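Local coordinates for Mab-21 domain-containing protein (Tribolium castaneum, PDB 7LT2), which senses double-stranded RNA in the cytoplasm and, as a nucleotidyltransferase of innate immunity, makes the cyclic dinucleotide 2',3'-cGAMP from ATP and GTP, at residues 285-290 with 313-318; 319-324 with 330-335. All blocks are in the same frame, centred on the assembly; numbering follows the deposited sequence.

Interaction 1: residues 285-290 with 313-318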
loop_
_atom_site.group_PDB
_atom_site.type_symbol
_atom_site.label_atom_id
_atom_site.label_comp_id
_atom_site.label_asym_id
_atom_site.label_seq_id
_atom_site.Cartn_x
_atom_site.Cartn_y
_atom_site.Cartn_z
ATOM N N PHE A 285 5.098 -9.174 11.027
ATOM C CA PHE A 285 5.868 -8.205 11.805
ATOM C C PHE A 285 4.980 -7.341 12.697
ATOM O O PHE A 285 5.404 -6.966 13.795
ATOM C CB PHE A 285 6.730 -7.336 10.884
ATOM C CG PHE A 285 8.081 -7.929 10.602
ATOM C CD1 PHE A 285 8.223 -8.929 9.650
ATOM C CD2 PHE A 285 9.201 -7.515 11.314
ATOM C CE1 PHE A 285 9.461 -9.492 9.395
ATOM C CE2 PHE A 285 10.445 -8.073 11.066
ATOM C CZ PHE A 285 10.576 -9.064 10.105
ATOM N N LEU A 286 3.751 -7.028 12.267
ATOM C CA LEU A 286 2.816 -6.353 13.167
ATOM C C LEU A 286 2.558 -7.189 14.415
ATOM O O LEU A 286 2.535 -6.661 15.531
ATOM C CB LEU A 286 1.501 -6.044 12.446
ATOM C CG LEU A 286 1.535 -5.047 11.288
ATOM C CD1 LEU A 286 0.160 -4.922 10.660
ATOM C CD2 LEU A 286 2.030 -3.680 11.762
ATOM N N HIS A 287 2.374 -8.502 14.245
ATOM C CA HIS A 287 2.214 -9.378 15.402
ATOM C C HIS A 287 3.474 -9.408 16.255
ATOM O O HIS A 287 3.393 -9.398 17.488
ATOM C CB HIS A 287 1.850 -10.790 14.946
ATOM C CG HIS A 287 0.476 -10.895 14.375
ATOM N ND1 HIS A 287 -0.654 -10.591 15.102
ATOM C CD2 HIS A 287 0.046 -11.260 13.144
ATOM C CE1 HIS A 287 -1.722 -10.774 14.347
ATOM N NE2 HIS A 287 -1.325 -11.182 13.156
ATOM N N ILE A 288 4.648 -9.453 15.619
ATOM C CA ILE A 288 5.902 -9.468 16.372
ATOM C C ILE A 288 6.082 -8.166 17.149
ATOM O O ILE A 288 6.544 -8.175 18.298
ATOM C CB ILE A 288 7.091 -9.743 15.433
ATOM C CG1 ILE A 288 6.993 -11.152 14.851
ATOM C CG2 ILE A 288 8.411 -9.582 16.180
ATOM C CD1 ILE A 288 8.099 -11.477 13.889
ATOM N N ILE A 289 5.721 -7.031 16.540
ATOM C CA ILE A 289 5.760 -5.756 17.256
ATOM C C ILE A 289 4.914 -5.827 18.520
ATOM O O ILE A 289 5.315 -5.341 19.585
ATOM C CB ILE A 289 5.294 -4.605 16.344
ATOM C CG1 ILE A 289 6.360 -4.257 15.311
ATOM C CG2 ILE A 289 4.934 -3.370 17.175
ATOM C CD1 ILE A 289 5.833 -3.368 14.200
ATOM N N GLU A 290 3.724 -6.421 18.418
ATOM C CA GLU A 290 2.836 -6.509 19.574
ATOM C C GLU A 290 3.420 -7.420 20.648
ATOM O O GLU A 290 3.271 -7.153 21.846
ATOM C CB GLU A 290 1.456 -7.006 19.128
ATOM C CG GLU A 290 0.490 -7.323 20.269
ATOM C CD GLU A 290 0.081 -6.094 21.082
ATOM O OE1 GLU A 290 0.345 -4.952 20.649
ATOM O OE2 GLU A 290 -0.517 -6.276 22.164
ATOM N N ASN A 313 8.632 -18.386 10.174
ATOM C CA ASN A 313 8.468 -19.794 9.834
ATOM C C ASN A 313 7.402 -20.467 10.693
ATOM O O ASN A 313 6.677 -21.342 10.204
ATOM C CB ASN A 313 9.801 -20.528 9.971
ATOM C CG ASN A 313 9.814 -21.844 9.225
ATOM O OD1 ASN A 313 9.045 -22.039 8.285
ATOM N ND2 ASN A 313 10.684 -22.754 9.638
ATOM N N GLU A 314 7.281 -20.073 11.966
ATOM C CA GLU A 314 6.271 -20.685 12.830
ATOM C C GLU A 314 4.858 -20.333 12.378
ATOM O O GLU A 314 3.948 -21.165 12.473
ATOM C CB GLU A 314 6.488 -20.264 14.283
ATOM C CG GLU A 314 7.806 -20.728 14.877
ATOM C CD GLU A 314 7.903 -22.239 14.991
ATOM O OE1 GLU A 314 6.854 -22.917 14.920
ATOM O OE2 GLU A 314 9.033 -22.750 15.152
ATOM N N PHE A 315 4.647 -19.100 11.909
ATOM C CA PHE A 315 3.356 -18.741 11.326
ATOM C C PHE A 315 3.041 -19.610 10.117
ATOM O O PHE A 315 1.927 -20.127 9.979
ATOM C CB PHE A 315 3.344 -17.264 10.924
ATOM C CG PHE A 315 3.067 -16.315 12.062
ATOM C CD1 PHE A 315 1.765 -16.017 12.436
ATOM C CD2 PHE A 315 4.108 -15.697 12.735
ATOM C CE1 PHE A 315 1.507 -15.132 13.474
ATOM C CE2 PHE A 315 3.859 -14.812 13.767
ATOM C CZ PHE A 315 2.554 -14.529 14.139
ATOM N N ILE A 316 4.015 -19.770 9.222
ATOM C CA ILE A 316 3.806 -20.569 8.018
ATOM C C ILE A 316 3.535 -22.021 8.388
ATOM O O ILE A 316 2.603 -22.649 7.873
ATOM C CB ILE A 316 5.016 -20.443 7.075
ATOM C CG1 ILE A 316 5.214 -18.990 6.633
ATOM C CG2 ILE A 316 4.845 -21.345 5.861
ATOM C CD1 ILE A 316 4.080 -18.452 5.792
ATOM N N ALA A 317 4.351 -22.576 9.291
ATOM C CA ALA A 317 4.154 -23.955 9.730
ATOM C C ALA A 317 2.785 -24.144 10.372
ATOM O O ALA A 317 2.112 -25.153 10.131
ATOM C CB ALA A 317 5.259 -24.359 10.705
ATOM N N ASP A 318 2.359 -23.183 11.194
ATOM C CA ASP A 318 1.030 -23.222 11.791
ATOM C C ASP A 318 -0.074 -22.997 10.764
ATOM O O ASP A 318 -1.248 -23.229 11.078
ATOM C CB ASP A 318 0.944 -22.176 12.907
ATOM C CG ASP A 318 -0.290 -22.340 13.777
ATOM O OD1 ASP A 318 -0.508 -23.451 14.310
ATOM O OD2 ASP A 318 -1.034 -21.348 13.943
#
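Between residues 285-290 and 313-318, His287 and Phe315 are the pair that meets, a worked example of how aromatic side chains can extend a helix packing past the point where the backbones diverge. Their CA atoms lie 10.3 Å apart, and each side chain leaves its helix toward the other. In Phe315 the ring carbon CG sits beside the backbone N and anti to the carbonyl carbon (chi1 -81°), which extends the ring across the gap with CZ leading. That atom comes 3.9 Å from His287 CB, the closest approach of the pair, while Phe315 CE1 lies 4.2 Å from His287 CD2. The ring planes are only 23° from parallel, yet slid so far apart, with centroids separated by 5.7 Å, that they barely overlap. The polar end of the imidazole is engaged elsewhere: His287 NE2 is hydrogen-bonded to Pro322 O, and the ring of Tyr324 stands edge-to-face with it. Ile288 packs on Thr308 and Glu311 of the same helix 301-318. Both helices belong to the HhH/H2TH-like domain, and the first carries Ile289 and Glu290 of the manganese site, the ion about 10 Å from the His287 side chain. Chemically, the contact is weak and dispersive, burying just 99 Å² in all, and the histidine's orientation is probably set more by its bond to Pro322 than by Phe315.

Interaction 2: residues 319-324 with 330-335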
loop_
_atom_site.group_PDB
_atom_site.type_symbol
_atom_site.label_atom_id
_atom_site.label_comp_id
_atom_site.label_asym_id
_atom_site.label_seq_id
_atom_site.Cartn_x
_atom_site.Cartn_y
_atom_site.Cartn_z
ATOM N N GLN A 319 0.282 -22.559 9.553
ATOM C CA GLN A 319 -0.667 -22.330 8.464
ATOM C C GLN A 319 -1.722 -21.290 8.840
ATOM O O GLN A 319 -2.873 -21.365 8.407
ATOM C CB GLN A 319 -1.310 -23.646 8.009
ATOM C CG GLN A 319 -0.266 -24.670 7.578
ATOM C CD GLN A 319 -0.851 -25.949 7.023
ATOM O OE1 GLN A 319 -2.069 -26.099 6.907
ATOM N NE2 GLN A 319 0.023 -26.889 6.676
ATOM N N SER A 320 -1.330 -20.294 9.631
ATOM C CA SER A 320 -2.253 -19.237 10.029
ATOM C C SER A 320 -1.485 -17.937 10.207
ATOM O O SER A 320 -0.530 -17.881 10.987
ATOM C CB SER A 320 -2.985 -19.607 11.321
ATOM O OG SER A 320 -3.757 -18.515 11.792
ATOM N N ILE A 321 -1.890 -16.907 9.470
ATOM C CA ILE A 321 -1.437 -15.542 9.711
ATOM C C ILE A 321 -2.689 -14.696 9.896
ATOM O O ILE A 321 -3.281 -14.241 8.904
ATOM C CB ILE A 321 -0.562 -15.008 8.566
ATOM C CG1 ILE A 321 0.662 -15.903 8.372
ATOM C CG2 ILE A 321 -0.134 -13.570 8.853
ATOM C CD1 ILE A 321 1.581 -15.451 7.237
ATOM N N PRO A 322 -3.150 -14.498 11.128
ATOM C CA PRO A 322 -4.365 -13.700 11.335
ATOM C C PRO A 322 -4.167 -12.277 10.841
ATOM O O PRO A 322 -3.130 -11.655 11.085
ATOM C CB PRO A 322 -4.570 -13.749 12.854
ATOM C CG PRO A 322 -3.816 -14.957 13.307
ATOM C CD PRO A 322 -2.634 -15.063 12.386
ATOM N N TYR A 323 -5.158 -11.784 10.102
ATOM C CA TYR A 323 -5.250 -10.361 9.816
ATOM C C TYR A 323 -5.097 -9.592 11.122
ATOM O O TYR A 323 -5.762 -9.895 12.115
ATOM C CB TYR A 323 -6.597 -10.076 9.142
ATOM C CG TYR A 323 -6.862 -8.648 8.713
ATOM C CD1 TYR A 323 -5.871 -7.865 8.133
ATOM C CD2 TYR A 323 -8.130 -8.098 8.858
ATOM C CE1 TYR A 323 -6.136 -6.564 7.732
ATOM C CE2 TYR A 323 -8.401 -6.805 8.463
ATOM C CZ TYR A 323 -7.405 -6.043 7.900
ATOM O OH TYR A 323 -7.694 -4.751 7.508
ATOM N N TYR A 324 -4.170 -8.634 11.138
ATOM C CA TYR A 324 -3.808 -7.988 12.397
ATOM C C TYR A 324 -4.982 -7.234 13.007
ATOM O O TYR A 324 -5.088 -7.137 14.236
ATOM C CB TYR A 324 -2.626 -7.044 12.171
ATOM C CG TYR A 324 -2.189 -6.292 13.406
ATOM C CD1 TYR A 324 -1.501 -6.937 14.429
ATOM C CD2 TYR A 324 -2.459 -4.937 13.547
ATOM C CE1 TYR A 324 -1.095 -6.249 15.562
ATOM C CE2 TYR A 324 -2.050 -4.244 14.671
ATOM C CZ TYR A 324 -1.376 -4.907 15.676
ATOM O OH TYR A 324 -0.976 -4.221 16.800
ATOM N N ASN A 330 -7.996 -15.302 8.311
ATOM C CA ASN A 330 -6.688 -15.938 8.150
ATOM C C ASN A 330 -6.159 -15.585 6.764
ATOM O O ASN A 330 -6.682 -16.061 5.751
ATOM C CB ASN A 330 -6.790 -17.449 8.348
ATOM C CG ASN A 330 -5.459 -18.173 8.151
ATOM O OD1 ASN A 330 -4.409 -17.555 7.951
ATOM N ND2 ASN A 330 -5.504 -19.496 8.218
ATOM N N LEU A 331 -5.117 -14.750 6.723
ATOM C CA LEU A 331 -4.630 -14.223 5.451
ATOM C C LEU A 331 -4.123 -15.319 4.521
ATOM O O LEU A 331 -4.121 -15.138 3.300
ATOM C CB LEU A 331 -3.527 -13.192 5.697
ATOM C CG LEU A 331 -3.960 -11.919 6.422
ATOM C CD1 LEU A 331 -2.793 -10.940 6.535
ATOM C CD2 LEU A 331 -5.142 -11.275 5.710
ATOM N N ILE A 332 -3.687 -16.450 5.065
ATOM C CA ILE A 332 -3.222 -17.557 4.239
ATOM C C ILE A 332 -4.160 -18.758 4.340
ATOM O O ILE A 332 -3.774 -19.876 4.002
ATOM C CB ILE A 332 -1.774 -17.949 4.578
ATOM C CG1 ILE A 332 -1.640 -18.320 6.054
ATOM C CG2 ILE A 332 -0.820 -16.830 4.212
ATOM C CD1 ILE A 332 -0.255 -18.829 6.422
ATOM N N GLY A 333 -5.394 -18.539 4.799
ATOM C CA GLY A 333 -6.358 -19.622 4.888
ATOM C C GLY A 333 -6.699 -20.249 3.553
ATOM O O GLY A 333 -7.172 -21.391 3.516
ATOM N N HIS A 334 -6.455 -19.539 2.454
ATOM C CA HIS A 334 -6.756 -20.041 1.121
ATOM C C HIS A 334 -5.617 -20.844 0.505
ATOM O O HIS A 334 -5.823 -21.481 -0.533
ATOM C CB HIS A 334 -7.110 -18.877 0.190
ATOM C CG HIS A 334 -5.998 -17.891 0.014
ATOM N ND1 HIS A 334 -5.617 -17.017 1.009
ATOM C CD2 HIS A 334 -5.176 -17.649 -1.035
ATOM C CE1 HIS A 334 -4.610 -16.276 0.580
ATOM N NE2 HIS A 334 -4.323 -16.641 -0.657
ATOM N N LEU A 335 -4.431 -20.839 1.108
ATOM C CA LEU A 335 -3.301 -21.573 0.551
ATOM C C LEU A 335 -3.328 -23.031 0.990
ATOM O O LEU A 335 -3.685 -23.348 2.128
ATOM C CB LEU A 335 -1.984 -20.924 0.968
ATOM C CG LEU A 335 -1.743 -19.521 0.412
ATOM C CD1 LEU A 335 -0.423 -18.983 0.924
ATOM C CD2 LEU A 335 -1.763 -19.535 -1.109
#
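Leu331 N donates to Ile321 O over 2.9 Å, and Ile321 N in turn donates to Asn330 OD1 at 3.0 Å, so that a side-chain amide does much of the work of a strand partner beside the isolated backbone bridge that pairs Pro322 with Asn330. A first torsion of 178° swings the Asn330 amide away from its own N and along the backbone of residues 319-321. Its OD1 also accepts from Ile332 N, closing an Asx turn; the two donors arrive from opposite faces of the amide plane, and neither lies on a lone pair. The other branch, Asn330 ND2, gives a nearly straight bond (165°) to Gln319 O, 3.2 Å away and on a lone pair of that carbonyl. Three bonds thus fix the rotation of the amide and identify its oxygen and nitrogen. Outward from this polar core, Ile332 CD1 packs on Ile321 CG1 at 3.6 Å, the two side chains passing at a slant, and Leu331 CD2 rests 3.9 Å from Tyr323 CB. Gln319, with positive phi just after the helix, completes a Schellman motif, and type I turns from Asn330 to Gly333 and from Ile332 to Leu335 lead toward the next. The two segments make up most of the connection between helices 301-318 and 337-354, with Leu331 against Thr283 and Ile332 against Tyr280 of helix 278-291, while Tyr323 reaches Phe244, just beyond strand 240-243, a residue that probably binds GTP, as in related enzymes.

Read from the N terminus, the chain first runs along helix 278-291 and, after the intervening turn, comes back past it in helix 301-318, the two segments running across each other, so interaction 1 closes the excursion between these helices. Interaction 2 opens directly afterwards and closes a much shorter loop, five residues long, before helix 337-354. The two are in series, neither nested nor crossed, and lie within the same HhH/H2TH-like domain, their centres about 11 Å apart. They nevertheless touch: Tyr324 packs beside Leu286 of the first helix, and Phe315 O is probably hydrogen-bonded to Ser320 N where the second helix gives way to the loop. Together they tie three successive helices to one irregular connection.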